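Local atomic coordinates of cell division control protein (Pyrococcus abyssi, PDB entry 6RPP), a protein that probably excises itself from an MCM-type replicative helicase precursor by protein splicing, joining the flanking host segments. Residues A[11-14]-A[18-21]; A[35-40]-A[46-51]; A[54-59]-A[127-132]; A[97-102]-A[113-118]. The protein carries 2 engineered substitutions. One frame throughout, in Å; residues are numbered along the deposited sequence. Where two conformers were deposited one is given.

Contact 1 (A[11-14]-A[18-21]); sequences VVLG and RKKI
V11 and I21 meet through aliphatic carbon alone: V11 CG2 lies 3.8 Å from I21 CB, and the two side chains cross obliquely. The methyl is delivered by a first torsion that sets CG1 opposite the backbone N (chi1 -180°) and leaves CG2 beside the backbone N, turned to the I21 end of the partner segment. A compact branched residue suits a buried place beside the backbone, and V11 also packs on V53, F158 and I24. K19 stands on the same face of the pairing as V11, but only its base takes part; L13 CD1 comes within 4.2 Å of K19 CB, a loose touch on the aliphatic base of the lysine, whose chain then leads off. R18 departs on the reverse side, with its CB 3.4 Å from V11 O and its extended chain carrying NE to a salt bridge with E10. Between these groups V11 and K19 form an antiparallel hydrogen-bonded pair, a bridge of the small antiparallel hairpin of strands 10-11 and 19-20 in the HINT-type splicing domain. V11 N gives to K19 O at 2.8 Å, while K19 N gives to V11 O at 3.0 Å. The latter oxygen also receives a CA-H contact from R18 CA at 3.2 Å. K20 occupies the N-cap position of helix 21-35, which places I21 in the first turn, and V12 is tied on through backbone bonding to L159 of strand 157-160.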
loop_
_atom_site.group_PDB
_atom_site.type_symbol
_atom_site.label_atom_id
_atom_site.label_comp_id
_atom_site.label_asym_id
_atom_site.label_seq_id
_atom_site.Cartn_x
_atom_site.Cartn_y
_atom_site.Cartn_z
ATOM N N VAL A 11 6.852 5.044 0.273
ATOM C CA VAL A 11 6.700 4.547 1.643
ATOM C C VAL A 11 7.449 5.461 2.585
ATOM O O VAL A 11 8.630 5.758 2.358
ATOM C CB VAL A 11 7.262 3.123 1.746
ATOM C CG1 VAL A 11 7.110 2.579 3.140
ATOM C CG2 VAL A 11 6.502 2.192 0.716
ATOM N N VAL A 12 6.773 5.913 3.648
ATOM C CA VAL A 12 7.444 6.672 4.705
ATOM C C VAL A 12 8.221 5.724 5.620
ATOM O O VAL A 12 7.666 4.819 6.258
ATOM C CB VAL A 12 6.427 7.523 5.472
ATOM C CG1 VAL A 12 7.128 8.378 6.554
ATOM C CG2 VAL A 12 5.687 8.416 4.542
ATOM N N LEU A 13 9.534 5.866 5.634
ATOM C CA LEU A 13 10.364 5.056 6.503
ATOM C C LEU A 13 10.483 5.711 7.879
ATOM O O LEU A 13 10.479 6.939 8.010
ATOM C CB LEU A 13 11.752 4.863 5.887
ATOM C CG LEU A 13 11.717 4.168 4.535
ATOM C CD1 LEU A 13 13.115 4.199 3.886
ATOM C CD2 LEU A 13 11.201 2.765 4.643
ATOM N N GLY A 14 10.530 4.875 8.922
ATOM C CA GLY A 14 10.648 5.405 10.265
ATOM C C GLY A 14 11.997 5.984 10.572
ATOM O O GLY A 14 12.162 6.615 11.620
ATOM N N ARG A 18 11.675 9.122 2.677
ATOM C CA ARG A 18 10.679 8.248 2.060
ATOM C C ARG A 18 11.176 7.747 0.708
ATOM O O ARG A 18 12.067 8.355 0.091
ATOM C CB ARG A 18 9.354 9.016 1.953
ATOM C CG ARG A 18 9.287 10.129 0.931
ATOM C CD ARG A 18 8.035 11.022 1.251
ATOM N NE ARG A 18 7.668 11.966 0.231
ATOM C CZ ARG A 18 8.013 13.254 0.291
ATOM N NH1 ARG A 18 8.780 13.661 1.293
ATOM N NH2 ARG A 18 7.619 14.082 -0.657
ATOM N N LYS A 19 10.687 6.565 0.323
ATOM C CA LYS A 19 11.299 5.779 -0.753
ATOM C C LYS A 19 10.210 5.077 -1.566
ATOM O O LYS A 19 9.249 4.520 -1.007
ATOM C CB LYS A 19 12.245 4.703 -0.176
ATOM C CG LYS A 19 13.225 4.079 -1.123
ATOM C CD LYS A 19 14.470 3.635 -0.313
ATOM C CE LYS A 19 15.051 2.300 -0.776
ATOM N NZ LYS A 19 15.892 1.656 0.294
ATOM N N LYS A 20 10.442 5.018 -2.884
ATOM C CA LYS A 20 9.472 4.354 -3.755
ATOM C C LYS A 20 9.420 2.887 -3.411
ATOM O O LYS A 20 10.453 2.241 -3.275
ATOM C CB LYS A 20 9.854 4.537 -5.240
ATOM C CG LYS A 20 9.745 5.982 -5.700
ATOM C CD LYS A 20 10.180 6.145 -7.177
ATOM C CE LYS A 20 11.519 6.829 -7.270
ATOM N NZ LYS A 20 11.728 7.366 -8.650
ATOM N N ILE A 21 8.208 2.334 -3.305
ATOM C CA ILE A 21 8.088 0.941 -2.937
ATOM C C ILE A 21 8.768 0.046 -3.975
ATOM O O ILE A 21 9.305 -1.011 -3.628
ATOM C CB ILE A 21 6.612 0.547 -2.720
ATOM C CG1 ILE A 21 6.476 -0.842 -2.073
ATOM C CG2 ILE A 21 5.790 0.633 -4.027
ATOM C CD1 ILE A 21 5.069 -1.222 -1.649
#

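Contact 2 (A[35-40]-A[46-51]); sequences NGKLGR and YAPIDI
G39 CA lies over one face of the Y46 ring, 3.5 Å from its centroid and 17° off the normal, a CH-pi contact. Glycine fits because its CA carries only hydrogens, so the ring can close down on it, and Y46 leans over it by turning CG between its own backbone N and carbonyl carbon (chi1 60°). The same two residues form the antiparallel hydrogen-bonded pair of the hairpin made by strands 39-41 and 44-56. G39 N gives a bond to Y46 O at 2.8 Å, and Y46 N returns one to G39 O at 3.0 Å. L38 CD1 approaches Y46 O at 3.6 Å, while its CD2 lies over the guanidinium of R40. The ring of W72 also meets that of Y46. Away from this pair the contact thins toward solvent. K37 and P48 are both exposed: P48 CD comes 3.7 Å from K37 O, and the side chains meet more loosely, K37 CB being 4.1 Å from P48 CG and CD; having no N-H, P48 cannot continue the bonding to K37 O. Farther out, helix 21-35 ends in an Asx turn, with N35 OD1 accepting from K37 N at 3.1 Å, and G36 takes positive phi. With two backbone bonds, one aromatic-glycine contact and no ion pair across it, the pairing should depend little on ionisation.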
loop_
_atom_site.group_PDB
_atom_site.type_symbol
_atom_site.label_atom_id
_atom_site.label_comp_id
_atom_site.label_asym_id
_atom_site.label_seq_id
_atom_site.Cartn_x
_atom_site.Cartn_y
_atom_site.Cartn_z
ATOM N N ASN A 35 21.113 -15.089 -2.957
ATOM C CA ASN A 35 21.468 -15.786 -1.737
ATOM C C ASN A 35 20.552 -16.964 -1.451
ATOM O O ASN A 35 20.677 -17.590 -0.392
ATOM C CB ASN A 35 21.536 -14.812 -0.552
ATOM C CG ASN A 35 20.208 -14.195 -0.217
ATOM O OD1 ASN A 35 19.165 -14.681 -0.649
ATOM N ND2 ASN A 35 20.237 -13.068 0.504
ATOM N N GLY A 36 19.642 -17.276 -2.380
ATOM C CA GLY A 36 18.789 -18.440 -2.278
ATOM C C GLY A 36 17.516 -18.230 -1.494
ATOM O O GLY A 36 16.812 -19.209 -1.225
ATOM N N LYS A 37 17.210 -16.995 -1.098
ATOM C CA LYS A 37 16.044 -16.710 -0.276
ATOM C C LYS A 37 14.862 -16.222 -1.094
ATOM O O LYS A 37 13.859 -15.800 -0.525
ATOM C CB LYS A 37 16.416 -15.691 0.795
ATOM C CG LYS A 37 17.458 -16.271 1.747
ATOM C CD LYS A 37 17.814 -15.326 2.880
ATOM C CE LYS A 37 18.718 -16.013 3.911
ATOM N NZ LYS A 37 19.967 -16.557 3.295
ATOM N N LEU A 38 14.971 -16.236 -2.408
ATOM C CA LEU A 38 13.885 -15.736 -3.238
ATOM C C LEU A 38 12.732 -16.720 -3.194
ATOM O O LEU A 38 12.939 -17.933 -3.355
ATOM C CB LEU A 38 14.365 -15.570 -4.673
ATOM C CG LEU A 38 13.311 -15.015 -5.636
ATOM C CD1 LEU A 38 13.104 -13.536 -5.343
ATOM C CD2 LEU A 38 13.749 -15.252 -7.076
ATOM N N GLY A 39 11.525 -16.211 -2.976
ATOM C CA GLY A 39 10.339 -17.039 -3.021
ATOM C C GLY A 39 9.597 -16.789 -4.317
ATOM O O GLY A 39 9.643 -15.701 -4.863
ATOM N N ARG A 40 8.906 -17.801 -4.805
ATOM C CA ARG A 40 8.162 -17.640 -6.043
ATOM C C ARG A 40 6.721 -18.057 -5.832
ATOM O O ARG A 40 6.454 -19.051 -5.154
ATOM C CB ARG A 40 8.792 -18.459 -7.168
ATOM C CG ARG A 40 10.106 -17.884 -7.688
ATOM C CD ARG A 40 10.586 -18.666 -8.908
ATOM N NE ARG A 40 11.912 -18.250 -9.358
ATOM C CZ ARG A 40 13.052 -18.644 -8.800
ATOM N NH1 ARG A 40 13.035 -19.466 -7.755
ATOM N NH2 ARG A 40 14.211 -18.208 -9.281
ATOM N N TYR A 46 8.516 -13.149 -3.748
ATOM C CA TYR A 46 8.686 -12.490 -2.457
ATOM C C TYR A 46 10.130 -12.642 -2.008
ATOM O O TYR A 46 10.853 -13.531 -2.470
ATOM C CB TYR A 46 7.729 -13.033 -1.383
ATOM C CG TYR A 46 7.860 -14.476 -1.076
ATOM C CD1 TYR A 46 7.183 -15.421 -1.820
ATOM C CD2 TYR A 46 8.604 -14.894 -0.002
ATOM C CE1 TYR A 46 7.283 -16.759 -1.531
ATOM C CE2 TYR A 46 8.699 -16.247 0.306
ATOM C CZ TYR A 46 8.042 -17.159 -0.457
ATOM O OH TYR A 46 8.151 -18.501 -0.138
ATOM N N ALA A 47 10.534 -11.747 -1.115
ATOM C CA ALA A 47 11.890 -11.754 -0.602
ATOM C C ALA A 47 11.879 -11.154 0.794
ATOM O O ALA A 47 11.069 -10.272 1.085
ATOM C CB ALA A 47 12.824 -10.942 -1.514
ATOM N N PRO A 48 12.788 -11.554 1.647
ATOM C CA PRO A 48 12.851 -10.959 2.991
ATOM C C PRO A 48 13.326 -9.518 2.931
ATOM O O PRO A 48 14.171 -9.139 2.111
ATOM C CB PRO A 48 13.867 -11.849 3.720
ATOM C CG PRO A 48 14.607 -12.508 2.690
ATOM C CD PRO A 48 13.761 -12.637 1.454
ATOM N N ILE A 49 12.800 -8.706 3.841
ATOM C CA ILE A 49 13.296 -7.357 4.099
ATOM C C ILE A 49 13.245 -7.114 5.592
ATOM O O ILE A 49 12.644 -7.881 6.358
ATOM C CB ILE A 49 12.478 -6.226 3.438
ATOM C CG1 ILE A 49 11.011 -6.420 3.760
ATOM C CG2 ILE A 49 12.706 -6.126 1.998
ATOM C CD1 ILE A 49 10.160 -5.230 3.234
ATOM N N ASP A 50 13.899 -6.009 6.020
ATOM C CA ASP A 50 13.843 -5.543 7.401
ATOM C C ASP A 50 13.861 -4.011 7.409
ATOM O O ASP A 50 14.917 -3.390 7.527
ATOM C CB ASP A 50 15.012 -6.122 8.214
ATOM C CG ASP A 50 14.977 -5.748 9.681
ATOM O OD1 ASP A 50 14.000 -5.144 10.181
ATOM O OD2 ASP A 50 15.952 -6.121 10.388
ATOM N N ILE A 51 12.693 -3.391 7.337
ATOM C CA ILE A 51 12.629 -1.942 7.293
ATOM C C ILE A 51 11.574 -1.470 8.285
ATOM O O ILE A 51 10.766 -2.256 8.778
ATOM C CB ILE A 51 12.314 -1.421 5.872
ATOM C CG1 ILE A 51 10.923 -1.851 5.472
ATOM C CG2 ILE A 51 13.307 -1.986 4.878
ATOM C CD1 ILE A 51 10.552 -1.331 4.118
#

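Contact 3 (A[54-59]-A[127-132]); sequences YSLDLE and LSVSWD
The backbones of 54-59 and 127-132 stay well apart, 8.5 Å between the CA atoms of L56 and V129, and no hydrogen bond joins them. Each belongs to a different sheet, so side chains alone bridge the gap. L56 points toward V129, and its CD1 meets both valine methyls, at 3.8 Å from V129 CG2 and 4.1 Å from V129 CG1. The leucine reaches this far because CG is swung opposite the backbone N (chi1 -176°), while the short, branched valine presents two methyls to one tip. Beyond the end of the strand, L58 bends its CD2 to W131, arriving at the indole edge, near the ring plane, 4.0 Å from CH2; the long indole carries this atom out to the leucine. The turn of the first segment is shaped by D57, whose OD1 accepts a bond from T60 N and a weak one from E59 N, and whose OD2 forms a salt bridge with R64. V129 leans also on V63, and L56 on A122. The contact packs the sheet of strand 44-56 against that of strand 128-140, consistent with the all-beta HINT fold of inteins.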
loop_
_atom_site.group_PDB
_atom_site.type_symbol
_atom_site.label_atom_id
_atom_site.label_comp_id
_atom_site.label_asym_id
_atom_site.label_seq_id
_atom_site.Cartn_x
_atom_site.Cartn_y
_atom_site.Cartn_z
ATOM N N TYR A 54 5.620 3.238 9.060
ATOM C CA TYR A 54 4.629 3.749 10.001
ATOM C C TYR A 54 3.308 3.047 9.715
ATOM O O TYR A 54 2.896 2.951 8.554
ATOM C CB TYR A 54 4.448 5.271 9.868
ATOM C CG TYR A 54 5.612 6.044 10.450
ATOM C CD1 TYR A 54 5.719 6.223 11.829
ATOM C CD2 TYR A 54 6.604 6.562 9.632
ATOM C CE1 TYR A 54 6.771 6.908 12.356
ATOM C CE2 TYR A 54 7.649 7.261 10.153
ATOM C CZ TYR A 54 7.725 7.434 11.515
ATOM O OH TYR A 54 8.765 8.126 12.060
ATOM N N SER A 55 2.657 2.589 10.786
ATOM C CA SER A 55 1.387 1.889 10.678
ATOM C C SER A 55 0.323 2.503 11.571
ATOM O O SER A 55 0.602 2.943 12.684
ATOM C CB SER A 55 1.565 0.458 11.009
ATOM O OG SER A 55 2.566 -0.098 10.163
ATOM N N LEU A 56 -0.903 2.500 11.070
ATOM C CA LEU A 56 -2.058 2.889 11.877
ATOM C C LEU A 56 -2.585 1.727 12.715
ATOM O O LEU A 56 -2.738 0.600 12.230
ATOM C CB LEU A 56 -3.160 3.405 10.964
ATOM C CG LEU A 56 -4.441 3.953 11.585
ATOM C CD1 LEU A 56 -4.170 5.172 12.442
ATOM C CD2 LEU A 56 -5.420 4.264 10.460
ATOM N N ASP A 57 -2.861 2.011 13.996
ATOM C CA ASP A 57 -3.642 1.141 14.870
ATOM C C ASP A 57 -5.100 1.506 14.644
ATOM O O ASP A 57 -5.534 2.587 15.048
ATOM C CB ASP A 57 -3.189 1.377 16.312
ATOM C CG ASP A 57 -3.890 0.495 17.313
ATOM O OD1 ASP A 57 -5.077 0.171 17.146
ATOM O OD2 ASP A 57 -3.235 0.149 18.308
ATOM N N LEU A 58 -5.865 0.624 13.997
ATOM C CA LEU A 58 -7.208 1.048 13.637
ATOM C C LEU A 58 -8.135 1.159 14.841
ATOM O O LEU A 58 -9.096 1.931 14.787
ATOM C CB LEU A 58 -7.791 0.112 12.596
ATOM C CG LEU A 58 -7.143 0.674 11.336
ATOM C CD1 LEU A 58 -6.767 -0.426 10.454
ATOM C CD2 LEU A 58 -8.047 1.694 10.660
ATOM N N GLU A 59 -7.853 0.457 15.940
ATOM C CA GLU A 59 -8.739 0.588 17.089
ATOM C C GLU A 59 -8.540 1.901 17.829
ATOM O O GLU A 59 -9.510 2.498 18.319
ATOM C CB GLU A 59 -8.508 -0.583 18.060
ATOM C CG GLU A 59 -8.794 -1.942 17.477
ATOM C CD GLU A 59 -8.979 -3.018 18.551
ATOM O OE1 GLU A 59 -9.116 -2.674 19.745
ATOM O OE2 GLU A 59 -9.025 -4.187 18.182
ATOM N N LEU A 127 0.426 15.980 10.475
ATOM C CA LEU A 127 0.803 14.881 11.358
ATOM C C LEU A 127 -0.401 14.221 12.026
ATOM O O LEU A 127 -0.212 13.444 12.972
ATOM C CB LEU A 127 1.794 15.389 12.425
ATOM C CG LEU A 127 3.155 15.742 11.769
ATOM C CD1 LEU A 127 4.168 16.328 12.737
ATOM C CD2 LEU A 127 3.767 14.527 11.031
ATOM N N SER A 128 -1.628 14.522 11.570
ATOM C CA SER A 128 -2.865 14.041 12.186
ATOM C C SER A 128 -3.509 12.970 11.330
ATOM O O SER A 128 -3.615 13.121 10.104
ATOM C CB SER A 128 -3.872 15.174 12.381
ATOM O OG SER A 128 -3.334 16.150 13.265
ATOM N N VAL A 129 -3.980 11.899 11.983
ATOM C CA VAL A 129 -4.770 10.925 11.250
ATOM C C VAL A 129 -6.090 11.570 10.859
ATOM O O VAL A 129 -6.743 12.262 11.677
ATOM C CB VAL A 129 -4.987 9.643 12.089
ATOM C CG1 VAL A 129 -5.945 8.676 11.358
ATOM C CG2 VAL A 129 -3.681 8.986 12.491
ATOM N N SER A 130 -6.506 11.342 9.612
ATOM C CA SER A 130 -7.716 11.946 9.067
ATOM C C SER A 130 -8.505 10.946 8.229
ATOM O O SER A 130 -7.942 10.213 7.396
ATOM C CB SER A 130 -7.345 13.170 8.214
ATOM O OG SER A 130 -8.486 13.626 7.495
ATOM N N TRP A 131 -9.803 10.919 8.431
ATOM C CA TRP A 131 -10.684 10.145 7.555
ATOM C C TRP A 131 -11.104 11.048 6.402
ATOM O O TRP A 131 -11.802 12.065 6.602
ATOM C CB TRP A 131 -11.896 9.589 8.312
ATOM C CG TRP A 131 -11.460 8.528 9.283
ATOM C CD1 TRP A 131 -11.287 8.673 10.630
ATOM C CD2 TRP A 131 -11.168 7.167 8.988
ATOM N NE1 TRP A 131 -10.892 7.488 11.187
ATOM C CE2 TRP A 131 -10.822 6.538 10.203
ATOM C CE3 TRP A 131 -11.177 6.409 7.818
ATOM C CZ2 TRP A 131 -10.465 5.199 10.273
ATOM C CZ3 TRP A 131 -10.820 5.068 7.891
ATOM C CH2 TRP A 131 -10.460 4.486 9.105
ATOM N N ASP A 132 -10.748 10.661 5.176
ATOM C CA ASP A 132 -10.719 11.570 4.044
ATOM C C ASP A 132 -11.580 11.010 2.907
ATOM O O ASP A 132 -11.300 9.914 2.412
ATOM C CB ASP A 132 -9.244 11.749 3.616
ATOM C CG ASP A 132 -9.045 12.741 2.510
ATOM O OD1 ASP A 132 -10.006 13.391 2.057
ATOM O OD2 ASP A 132 -7.847 12.835 2.087
#

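Contact 4 (A[97-102]-A[113-118]); sequences HPFFVL and RDLEEG
L115 drops its side chain onto F99 and V101, joining a loop to the strand 98-103. Its CB points toward the strand but is still too far to touch it. CG then lies opposite the carbonyl carbon (chi1 -70°), and it is the fork beyond that does the work. CD1 settles over one face of the F99 ring, 3.9 Å from F99 CD1 and 4.2 Å from F99 CE1, the leucine set roughly perpendicular to the phenylalanine. CD2 goes to V101 instead, 3.9 Å from V101 CG2, where the leucine and valine lie alongside each other, running opposite ways. A forked leucine suits a place where two neighbours on the same strand face must both be met, and all three residues are buried. F99 CE1 also lies in the plane of the H97 ring, at its edge; H97 is consistent with the histidine of the T-x-x-H motif of intein block B. The loop of L115 is held by a bond from E116 N to N119 OD1. Around them, strand 106-111 pairs with the F99 strand, V83 of strand 80-85 touches both F99 and L115, and V134 and I137 of strand 128-140 pack on L115.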
loop_
_atom_site.group_PDB
_atom_site.type_symbol
_atom_site.label_atom_id
_atom_site.label_comp_id
_atom_site.label_asym_id
_atom_site.label_seq_id
_atom_site.Cartn_x
_atom_site.Cartn_y
_atom_site.Cartn_z
ATOM N N HIS A 97 -7.197 -4.102 -4.548
ATOM C CA HIS A 97 -6.484 -3.628 -3.373
ATOM C C HIS A 97 -7.471 -3.035 -2.376
ATOM O O HIS A 97 -8.237 -2.129 -2.749
ATOM C CB HIS A 97 -5.482 -2.571 -3.818
ATOM C CG HIS A 97 -4.710 -1.968 -2.699
ATOM N ND1 HIS A 97 -3.534 -2.508 -2.237
ATOM C CD2 HIS A 97 -4.939 -0.852 -1.969
ATOM C CE1 HIS A 97 -3.112 -1.803 -1.202
ATOM N NE2 HIS A 97 -3.913 -0.758 -1.053
ATOM N N PRO A 98 -7.461 -3.463 -1.105
ATOM C CA PRO A 98 -8.455 -2.955 -0.158
ATOM C C PRO A 98 -7.981 -1.706 0.566
ATOM O O PRO A 98 -6.795 -1.511 0.817
ATOM C CB PRO A 98 -8.642 -4.120 0.821
ATOM C CG PRO A 98 -7.355 -4.835 0.792
ATOM C CD PRO A 98 -6.774 -4.665 -0.600
ATOM N N PHE A 99 -8.966 -0.875 0.933
ATOM C CA PHE A 99 -8.792 0.323 1.728
ATOM C C PHE A 99 -9.610 0.179 2.994
ATOM O O PHE A 99 -10.643 -0.466 2.991
ATOM C CB PHE A 99 -9.266 1.586 0.974
ATOM C CG PHE A 99 -8.348 1.993 -0.113
ATOM C CD1 PHE A 99 -8.430 1.357 -1.347
ATOM C CD2 PHE A 99 -7.485 3.030 0.037
ATOM C CE1 PHE A 99 -7.574 1.724 -2.403
ATOM C CE2 PHE A 99 -6.605 3.400 -0.988
ATOM C CZ PHE A 99 -6.659 2.778 -2.220
ATOM N N PHE A 100 -9.094 0.734 4.088
ATOM C CA PHE A 100 -9.882 0.939 5.297
ATOM C C PHE A 100 -10.911 2.036 5.054
ATOM O O PHE A 100 -10.532 3.161 4.703
ATOM C CB PHE A 100 -8.962 1.360 6.445
ATOM C CG PHE A 100 -7.802 0.419 6.662
ATOM C CD1 PHE A 100 -7.994 -0.794 7.304
ATOM C CD2 PHE A 100 -6.544 0.745 6.202
ATOM C CE1 PHE A 100 -6.934 -1.671 7.492
ATOM C CE2 PHE A 100 -5.485 -0.121 6.372
ATOM C CZ PHE A 100 -5.661 -1.312 7.023
ATOM N N VAL A 101 -12.200 1.738 5.266
ATOM C CA VAL A 101 -13.259 2.726 5.075
ATOM C C VAL A 101 -14.034 2.856 6.369
ATOM O O VAL A 101 -14.519 1.858 6.916
ATOM C CB VAL A 101 -14.227 2.358 3.930
ATOM C CG1 VAL A 101 -15.370 3.364 3.868
ATOM C CG2 VAL A 101 -13.459 2.336 2.605
ATOM N N LEU A 102 -14.204 4.082 6.827
ATOM C CA LEU A 102 -14.999 4.336 8.014
ATOM C C LEU A 102 -16.425 4.631 7.580
ATOM O O LEU A 102 -16.684 5.649 6.939
ATOM C CB LEU A 102 -14.417 5.512 8.785
ATOM C CG LEU A 102 -15.247 6.002 9.968
ATOM C CD1 LEU A 102 -15.225 5.000 11.118
ATOM C CD2 LEU A 102 -14.740 7.371 10.413
ATOM N N ARG A 113 -11.927 -1.039 -6.500
ATOM C CA ARG A 113 -12.963 -1.026 -7.527
ATOM C C ARG A 113 -14.371 -0.940 -6.953
ATOM O O ARG A 113 -15.319 -0.730 -7.721
ATOM C CB ARG A 113 -12.866 -2.273 -8.404
ATOM C CG ARG A 113 -13.198 -3.593 -7.717
ATOM C CD ARG A 113 -13.028 -4.752 -8.707
ATOM N NE ARG A 113 -13.200 -6.048 -8.050
ATOM C CZ ARG A 113 -12.813 -7.206 -8.572
ATOM N NH1 ARG A 113 -12.226 -7.236 -9.764
ATOM N NH2 ARG A 113 -13.012 -8.332 -7.894
ATOM N N ASP A 114 -14.531 -1.110 -5.637
ATOM C CA ASP A 114 -15.831 -0.992 -4.968
ATOM C C ASP A 114 -15.990 0.348 -4.244
ATOM O O ASP A 114 -17.078 0.626 -3.719
ATOM C CB ASP A 114 -16.001 -2.132 -3.944
ATOM C CG ASP A 114 -15.957 -3.523 -4.581
ATOM O OD1 ASP A 114 -16.015 -3.616 -5.821
ATOM O OD2 ASP A 114 -15.858 -4.527 -3.837
ATOM N N LEU A 115 -14.939 1.178 -4.222
ATOM C CA LEU A 115 -15.020 2.496 -3.586
ATOM C C LEU A 115 -15.948 3.426 -4.338
ATOM O O LEU A 115 -16.036 3.399 -5.575
ATOM C CB LEU A 115 -13.665 3.180 -3.547
ATOM C CG LEU A 115 -12.574 2.652 -2.633
ATOM C CD1 LEU A 115 -11.317 3.454 -2.958
ATOM C CD2 LEU A 115 -12.929 2.905 -1.217
ATOM N N GLU A 116 -16.652 4.235 -3.577
ATOM C CA GLU A 116 -17.523 5.243 -4.145
ATOM C C GLU A 116 -17.041 6.606 -3.679
ATOM O O GLU A 116 -16.456 6.736 -2.602
ATOM C CB GLU A 116 -18.983 5.029 -3.732
ATOM C CG GLU A 116 -19.511 3.617 -4.018
ATOM C CD GLU A 116 -19.987 3.419 -5.456
ATOM O OE1 GLU A 116 -20.690 4.306 -5.995
ATOM O OE2 GLU A 116 -19.669 2.355 -6.040
ATOM N N GLU A 117 -17.308 7.623 -4.493
ATOM C CA GLU A 117 -17.028 8.973 -4.038
ATOM C C GLU A 117 -17.746 9.259 -2.733
ATOM O O GLU A 117 -18.943 8.959 -2.586
ATOM C CB GLU A 117 -17.430 9.983 -5.111
ATOM C CG GLU A 117 -16.686 9.687 -6.400
ATOM C CD GLU A 117 -17.005 10.651 -7.533
ATOM O OE1 GLU A 117 -17.763 11.633 -7.306
ATOM O OE2 GLU A 117 -16.472 10.405 -8.645
ATOM N N GLY A 118 -17.003 9.846 -1.783
ATOM C CA GLY A 118 -17.502 10.126 -0.446
ATOM C C GLY A 118 -17.084 9.110 0.602
ATOM O O GLY A 118 -17.151 9.418 1.803
#

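How the contacts relate
From the N terminus, contact 1 closes a three-residue loop and leads into helix 21-35, and contact 2, after that helix, closes the hairpin onto strand 44-56. That strand runs back past contact 1, where I51 touches L13 and Y54 packs against V12, L13 and G14, and then enters contact 3. Contact 3 closes a loop of 67 residues, and contact 4, closing one of ten, is nested within it; no contacts cross. Contacts 3 and 4 also touch: L58, just after strand 44-56, packs on F100 of strand 98-103, tying the two larger sheets, while W131 packs on L102 within the second. Contacts 2 and 4 lie on opposite sides of the chain's centre.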